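NADB-Rossmann Superfamily protein (Streptococcus agalactiae, PDB 3LEC) is of unknown function but probably acts as a tRNA (adenine(22)-N1)-methyltransferase of the Rossmann-like TrmK family and binds zinc. Local coordinates at residues L132-L136 with E157-V161; I143-I148 with G176-L180. One frame throughout, in Å; residues are numbered along the deposited sequence.

In the fold
Both contacts lie on one side of the last two strands of the sheet, with centres about 9 Å apart. Contact 1 packs helix 129-138 on strand 155-163. Contact 2 sets the start of helix 177-182 against the edge strand 141-150. The strands pair antiparallel, with I158 N to D147 O and V160 N to A145 O both 2.8 Å. R133 of contact 1 pairs with E157 and with E146 of contact 2. The zinc ion, bound by D140 and H165, is about 12 Å from the L136 side chain. In contact 2 the side chains of V144 and I143 are about 11 and 12 Å from those of H165 and D140, respectively, so neither contact forms the metal site.

Contact 1: residues L132-L136 with E157-V161; sequences LRKWL and EILVV
Residues 132-136 are a piece of alpha helix, with L136 N bonded to L132 O at 2.9 Å. Residues 157-161 are extended beta strand. The two short axes run almost parallel, at 6° and 11.5 Å apart at closest approach. The nearest CA pairs are R133 with L159 at 8.8 Å and L136 with V161 at 8.4 Å. E157, L159 and V161 alternate along the strand and point their CA-CB bonds toward the helix; I158 points away. L132 (chi1 t, chi2 p) and L136 (m, t) supply the apolar helix face. L159 (m, t) sits between them: its CD1 is 4.0 Å from L132 CD2 and 4.0 Å from L136 CD1. L136 CD1 also meets V161 CG2 at 3.9 Å. The polar end is a buried salt bridge. R133 starts sideways, but its extended chain (m, t, t) brings NH2 to 2.7 Å from E157 OE1, which lies at the guanidinium edge. Water 1 bridges the same pair, 3.0 Å from R133 NH1 and 2.9 Å from E157 OE2. L159 CD2 lies 3.5 Å from R133 NH2. This is the helix-on-sheet packing of a Rossmann-like fold. E157 has a second partner in K190 of helix 185-204. Strand 155-163 is hydrogen-bonded between strands 120-125 and 141-150, and L132 also packs on I104 and A105 of helix 101-110.

Contact 2: residues I143-I148 with G176-L180; sequences IVAEDI and GPFLL
Strand residues 143-148 cross the first turn of helix 177-182. The closest CA pair is E146 with F178, at 5.5 Å. G176 ends the preceding helix with positive phi (101/125) and is the N-cap residue of the next. P177 to L180 are helical, and L180 N bonds to G176 O at 2.9 Å. The strand carries a classic beta bulge, with V144 (-114/-13) and A145 both facing V160.

The hydrogen bonds centre on E146, whose side chain (chi1 m, chi2 t, chi3 -56°) reaches the start of the helix. Its OE1 accepts from F178 N at 2.9 Å and from L179 N at 3.0 Å. At these backbone angles a CB on G176 would jam against the preceding carbonyl O, and it would also come 2.6 Å from E146 OE1. E146 OE2 forms a salt bridge with R133 of helix 129-138.

The F178 ring (chi1 m, chi2 -91°) lies along the bulge. A145 CA sits over the ring face, 4.2 Å from the centroid of the F178 ring and 12° off its normal, as a CH-pi contact. V144 O is 3.3 Å from F178 CZ, and I143 O meets the ring edge at 3.2 Å from F178 CE2.

Apolar contacts flank E146. I143 CG2 is 3.9 Å from F178 CD2, and I143 CD1 is 4.4 Å from P177 CG. L179 (m, t) brings CD2 to 4.1 Å from I148 CB.

Here an acidic side chain of edge strand 141-150 accepts two first-turn amides behind a glycine at the N-cap position, joining the sheet to the short helix before helix 185-204.

Contact 1: residues L132-L136 with E157-V161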
ATOM      1  N   LEU A 132      -2.395   0.512   9.572  1.00 20.73           N
ATOM      2  CA  LEU A 132      -1.160   0.059   8.934  1.00 19.96           C
ATOM      3  C   LEU A 132       0.027   0.872   9.489  1.00 19.19           C
ATOM      4  O   LEU A 132       1.052   0.309   9.835  1.00 17.76           O
ATOM      5  CB  LEU A 132      -1.245   0.164   7.415  1.00 19.61           C
ATOM      6  CG  LEU A 132       0.004  -0.180   6.587  1.00 20.33           C
ATOM      7  CD1 LEU A 132       0.510  -1.600   6.866  1.00 17.84           C
ATOM      8  CD2 LEU A 132      -0.247   0.025   5.102  1.00 21.35           C
ATOM      9  N   ARG A 133      -0.122   2.192   9.563  1.00 18.45           N
ATOM     10  CA  ARG A 133       0.913   3.013  10.186  1.00 19.21           C
ATOM     11  C   ARG A 133       1.226   2.547  11.624  1.00 19.56           C
ATOM     12  O   ARG A 133       2.394   2.520  12.022  1.00 19.72           O
ATOM     13  CB  ARG A 133       0.552   4.507  10.159  1.00 18.46           C
ATOM     14  CG  ARG A 133       0.618   5.094   8.753  1.00 18.85           C
ATOM     15  CD  ARG A 133       0.687   6.634   8.746  1.00 17.51           C
ATOM     16  NE  ARG A 133       0.471   7.096   7.380  1.00 15.80           N
ATOM     17  CZ  ARG A 133      -0.735   7.325   6.838  1.00 16.14           C
ATOM     18  NH1 ARG A 133      -1.846   7.192   7.560  1.00 18.72           N
ATOM     19  NH2 ARG A 133      -0.816   7.701   5.578  1.00 18.13           N
ATOM     20  N   LYS A 134       0.199   2.171  12.385  1.00 19.76           N
ATOM     21  CA  LYS A 134       0.413   1.747  13.773  1.00 20.57           C
ATOM     22  C   LYS A 134       1.242   0.483  13.832  1.00 20.07           C
ATOM     23  O   LYS A 134       2.122   0.352  14.679  1.00 20.37           O
ATOM     24  CB  LYS A 134      -0.899   1.500  14.503  1.00 21.27           C
ATOM     25  CG  LYS A 134      -1.667   2.747  14.892  1.00 24.60           C
ATOM     26  CD  LYS A 134      -3.053   2.354  15.411  1.00 28.36           C
ATOM     27  CE  LYS A 134      -3.771   3.529  16.056  1.00 31.83           C
ATOM     28  NZ  LYS A 134      -5.030   3.085  16.739  1.00 33.43           N
ATOM     29  N   TRP A 135       0.971  -0.424  12.907  1.00 19.83           N
ATOM     30  CA  TRP A 135       1.690  -1.676  12.851  1.00 19.83           C
ATOM     31  C   TRP A 135       3.133  -1.432  12.436  1.00 19.34           C
ATOM     32  O   TRP A 135       4.030  -2.017  13.018  1.00 19.35           O
ATOM     33  CB  TRP A 135       1.031  -2.671  11.910  1.00 21.21           C
ATOM     34  CG  TRP A 135       1.757  -3.995  11.950  1.00 20.47           C
ATOM     35  CD1 TRP A 135       1.454  -5.066  12.738  1.00 20.74           C
ATOM     36  CD2 TRP A 135       2.921  -4.361  11.192  1.00 21.92           C
ATOM     37  NE1 TRP A 135       2.363  -6.077  12.516  1.00 21.80           N
ATOM     38  CE2 TRP A 135       3.268  -5.672  11.568  1.00 20.03           C
ATOM     39  CE3 TRP A 135       3.686  -3.716  10.205  1.00 20.08           C
ATOM     40  CZ2 TRP A 135       4.358  -6.364  10.999  1.00 20.08           C
ATOM     41  CZ3 TRP A 135       4.793  -4.400   9.660  1.00 23.49           C
ATOM     42  CH2 TRP A 135       5.111  -5.717  10.067  1.00 20.99           C
ATOM     43  N   LEU A 136       3.344  -0.570  11.442  1.00 18.50           N
ATOM     44  CA  LEU A 136       4.688  -0.251  10.991  1.00 19.56           C
ATOM     45  C   LEU A 136       5.515   0.334  12.138  1.00 20.20           C
ATOM     46  O   LEU A 136       6.655  -0.112  12.403  1.00 19.66           O
ATOM     47  CB  LEU A 136       4.643   0.683   9.786  1.00 19.25           C
ATOM     48  CG  LEU A 136       4.083   0.053   8.501  1.00 19.22           C
ATOM     49  CD1 LEU A 136       3.673   1.162   7.512  1.00 20.58           C
ATOM     50  CD2 LEU A 136       5.118  -0.895   7.893  1.00 21.54           C
ATOM     51  N   GLU A 157      -3.748   6.447  -1.056  1.00 18.85           N
ATOM     52  CA  GLU A 157      -2.489   6.715  -0.375  1.00 18.74           C
ATOM     53  C   GLU A 157      -1.479   5.636  -0.682  1.00 18.89           C
ATOM     54  O   GLU A 157      -1.834   4.458  -0.741  1.00 19.18           O
ATOM     55  CB  GLU A 157      -2.694   6.778   1.129  1.00 18.07           C
ATOM     56  CG  GLU A 157      -3.641   7.905   1.568  1.00 20.88           C
ATOM     57  CD  GLU A 157      -3.648   8.189   3.056  1.00 21.65           C
ATOM     58  OE1 GLU A 157      -2.814   7.656   3.817  1.00 26.43           O
ATOM     59  OE2 GLU A 157      -4.526   8.970   3.476  1.00 26.34           O
ATOM     60  N   ILE A 158      -0.220   6.043  -0.870  1.00 18.86           N
ATOM     61  CA  ILE A 158       0.897   5.109  -1.018  1.00 18.46           C
ATOM     62  C   ILE A 158       1.922   5.388   0.095  1.00 18.69           C
ATOM     63  O   ILE A 158       2.310   6.538   0.291  1.00 18.91           O
ATOM     64  CB  ILE A 158       1.565   5.242  -2.404  1.00 18.49           C
ATOM     65  CG1 ILE A 158       0.612   4.773  -3.515  1.00 19.91           C
ATOM     66  CG2 ILE A 158       2.963   4.535  -2.455  1.00 19.70           C
ATOM     67  CD1 ILE A 158       1.036   5.261  -4.922  1.00 19.71           C
ATOM     68  N   LEU A 159       2.345   4.340   0.798  1.00 18.07           N
ATOM     69  CA  LEU A 159       3.393   4.436   1.818  1.00 18.48           C
ATOM     70  C   LEU A 159       4.657   3.722   1.378  1.00 18.96           C
ATOM     71  O   LEU A 159       4.603   2.563   1.014  1.00 19.00           O
ATOM     72  CB  LEU A 159       2.919   3.801   3.127  1.00 19.51           C
ATOM     73  CG  LEU A 159       1.660   4.298   3.835  1.00 20.51           C
ATOM     74  CD1 LEU A 159       1.511   3.620   5.172  1.00 23.14           C
ATOM     75  CD2 LEU A 159       1.696   5.784   3.994  1.00 22.48           C
ATOM     76  N   VAL A 160       5.802   4.408   1.455  1.00 17.90           N
ATOM     77  CA  VAL A 160       7.100   3.802   1.096  1.00 18.10           C
ATOM     78  C   VAL A 160       7.829   3.565   2.397  1.00 17.80           C
ATOM     79  O   VAL A 160       7.910   4.477   3.233  1.00 16.58           O
ATOM     80  CB  VAL A 160       7.933   4.725   0.198  1.00 17.54           C
ATOM     81  CG1 VAL A 160       9.235   4.018  -0.224  1.00 19.85           C
ATOM     82  CG2 VAL A 160       7.128   5.130  -1.028  1.00 20.58           C
ATOM     83  N   VAL A 161       8.328   2.341   2.585  1.00 17.05           N
ATOM     84  CA  VAL A 161       8.753   1.888   3.900  1.00 18.79           C
ATOM     85  C   VAL A 161      10.120   1.221   3.810  1.00 18.97           C
ATOM     86  O   VAL A 161      10.425   0.514   2.853  1.00 18.58           O
ATOM     87  CB  VAL A 161       7.730   0.846   4.497  1.00 18.71           C
ATOM     88  CG1 VAL A 161       8.205   0.302   5.819  1.00 19.27           C
ATOM     89  CG2 VAL A 161       6.341   1.466   4.677  1.00 18.74           C
TER
HETATM   90  O   HOH W   1      -4.398   8.244   6.314  1.00 29.08           O

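Contact 2: residues I143-I148 with G176-L180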
ATOM      1  N   ILE A 143       8.385   4.852   7.642  1.00 21.35           N
ATOM      2  CA  ILE A 143       7.878   5.451   6.415  1.00 20.25           C
ATOM      3  C   ILE A 143       8.882   6.510   5.973  1.00 21.34           C
ATOM      4  O   ILE A 143       9.242   7.393   6.772  1.00 21.30           O
ATOM      5  CB  ILE A 143       6.504   6.118   6.658  1.00 19.98           C
ATOM      6  CG1 ILE A 143       5.480   5.058   7.094  1.00 19.54           C
ATOM      7  CG2 ILE A 143       6.058   6.864   5.392  1.00 18.99           C
ATOM      8  CD1 ILE A 143       4.254   5.645   7.782  1.00 17.67           C
ATOM      9  N   VAL A 144       9.341   6.424   4.723  1.00 21.15           N
ATOM     10  CA  VAL A 144      10.343   7.374   4.184  1.00 21.71           C
ATOM     11  C   VAL A 144       9.825   8.271   3.077  1.00 21.74           C
ATOM     12  O   VAL A 144      10.480   9.245   2.709  1.00 22.85           O
ATOM     13  CB  VAL A 144      11.623   6.652   3.697  1.00 21.48           C
ATOM     14  CG1 VAL A 144      12.309   6.002   4.844  1.00 22.14           C
ATOM     15  CG2 VAL A 144      11.296   5.624   2.575  1.00 20.74           C
ATOM     16  N   ALA A 145       8.653   7.921   2.540  1.00 21.55           N
ATOM     17  CA  ALA A 145       7.900   8.765   1.633  1.00 20.85           C
ATOM     18  C   ALA A 145       6.426   8.340   1.620  1.00 20.43           C
ATOM     19  O   ALA A 145       6.095   7.156   1.885  1.00 20.29           O
ATOM     20  CB  ALA A 145       8.489   8.719   0.205  1.00 21.00           C
ATOM     21  N   GLU A 146       5.546   9.305   1.339  1.00 19.24           N
ATOM     22  CA  GLU A 146       4.120   9.028   1.105  1.00 18.75           C
ATOM     23  C   GLU A 146       3.586   9.819  -0.085  1.00 19.45           C
ATOM     24  O   GLU A 146       4.074  10.907  -0.391  1.00 19.10           O
ATOM     25  CB  GLU A 146       3.261   9.322   2.344  1.00 19.52           C
ATOM     26  CG  GLU A 146       3.657   8.583   3.599  1.00 19.41           C
ATOM     27  CD  GLU A 146       2.821   8.986   4.789  1.00 22.55           C
ATOM     28  OE1 GLU A 146       2.777  10.205   5.089  1.00 23.76           O
ATOM     29  OE2 GLU A 146       2.233   8.084   5.438  1.00 22.56           O
ATOM     30  N   ASP A 147       2.563   9.285  -0.756  1.00 17.98           N
ATOM     31  CA  ASP A 147       1.904  10.020  -1.803  1.00 19.26           C
ATOM     32  C   ASP A 147       0.401   9.822  -1.643  1.00 18.81           C
ATOM     33  O   ASP A 147      -0.015   8.820  -1.118  1.00 20.03           O
ATOM     34  CB  ASP A 147       2.333   9.518  -3.181  1.00 19.20           C
ATOM     35  CG  ASP A 147       1.830  10.404  -4.310  1.00 24.84           C
ATOM     36  OD1 ASP A 147       1.875  11.647  -4.189  1.00 25.58           O
ATOM     37  OD2 ASP A 147       1.394   9.855  -5.335  1.00 29.88           O
ATOM     38  N   ILE A 148      -0.379  10.811  -2.044  1.00 19.39           N
ATOM     39  CA  ILE A 148      -1.833  10.644  -2.151  1.00 19.49           C
ATOM     40  C   ILE A 148      -2.204  11.109  -3.551  1.00 20.61           C
ATOM     41  O   ILE A 148      -1.726  12.155  -4.024  1.00 20.74           O
ATOM     42  CB  ILE A 148      -2.611  11.382  -1.033  1.00 19.67           C
ATOM     43  CG1 ILE A 148      -4.100  11.015  -1.097  1.00 18.39           C
ATOM     44  CG2 ILE A 148      -2.392  12.927  -1.095  1.00 18.61           C
ATOM     45  CD1 ILE A 148      -4.907  11.477   0.096  1.00 22.66           C
ATOM     46  N   GLY A 176      -0.627  10.903   8.178  1.00 20.76           N
ATOM     47  CA  GLY A 176       0.607  10.561   7.463  1.00 20.92           C
ATOM     48  C   GLY A 176       1.659  11.635   7.689  1.00 21.59           C
ATOM     49  O   GLY A 176       1.392  12.810   7.458  1.00 20.54           O
ATOM     50  N   PRO A 177       2.854  11.235   8.170  1.00 21.49           N
ATOM     51  CA  PRO A 177       3.892  12.206   8.475  1.00 22.11           C
ATOM     52  C   PRO A 177       4.270  13.024   7.234  1.00 21.61           C
ATOM     53  O   PRO A 177       4.425  14.250   7.331  1.00 22.25           O
ATOM     54  CB  PRO A 177       5.061  11.332   8.968  1.00 22.03           C
ATOM     55  CG  PRO A 177       4.764   9.933   8.349  1.00 21.84           C
ATOM     56  CD  PRO A 177       3.281   9.845   8.442  1.00 21.34           C
ATOM     57  N   PHE A 178       4.400  12.358   6.078  1.00 20.38           N
ATOM     58  CA  PHE A 178       4.771  13.028   4.829  1.00 20.59           C
ATOM     59  C   PHE A 178       3.594  13.688   4.134  1.00 20.45           C
ATOM     60  O   PHE A 178       3.761  14.738   3.536  1.00 21.90           O
ATOM     61  CB  PHE A 178       5.507  12.079   3.883  1.00 19.60           C
ATOM     62  CG  PHE A 178       6.869  11.704   4.381  1.00 19.84           C
ATOM     63  CD1 PHE A 178       7.978  12.463   4.024  1.00 21.44           C
ATOM     64  CD2 PHE A 178       7.036  10.604   5.222  1.00 20.82           C
ATOM     65  CE1 PHE A 178       9.252  12.135   4.501  1.00 23.36           C
ATOM     66  CE2 PHE A 178       8.310  10.253   5.698  1.00 24.43           C
ATOM     67  CZ  PHE A 178       9.423  11.020   5.331  1.00 22.97           C
ATOM     68  N   LEU A 179       2.406  13.083   4.228  1.00 20.48           N
ATOM     69  CA  LEU A 179       1.199  13.705   3.644  1.00 20.13           C
ATOM     70  C   LEU A 179       0.844  15.007   4.371  1.00 20.78           C
ATOM     71  O   LEU A 179       0.433  15.980   3.749  1.00 20.96           O
ATOM     72  CB  LEU A 179      -0.002  12.757   3.688  1.00 19.90           C
ATOM     73  CG  LEU A 179       0.183  11.405   2.956  1.00 19.90           C
ATOM     74  CD1 LEU A 179      -1.102  10.586   3.065  1.00 18.40           C
ATOM     75  CD2 LEU A 179       0.565  11.624   1.475  1.00 22.52           C
ATOM     76  N   LEU A 180       1.030  15.011   5.683  1.00 21.79           N
ATOM     77  CA  LEU A 180       0.810  16.231   6.484  1.00 22.77           C
ATOM     78  C   LEU A 180       1.734  17.366   6.066  1.00 24.03           C
ATOM     79  O   LEU A 180       1.311  18.521   5.927  1.00 23.08           O
ATOM     80  CB  LEU A 180       1.022  15.917   7.955  1.00 23.15           C
ATOM     81  CG  LEU A 180      -0.129  15.359   8.769  1.00 24.46           C
ATOM     82  CD1 LEU A 180       0.368  14.851  10.136  1.00 28.63           C
ATOM     83  CD2 LEU A 180      -1.222  16.445   8.928  1.00 24.52           C
TER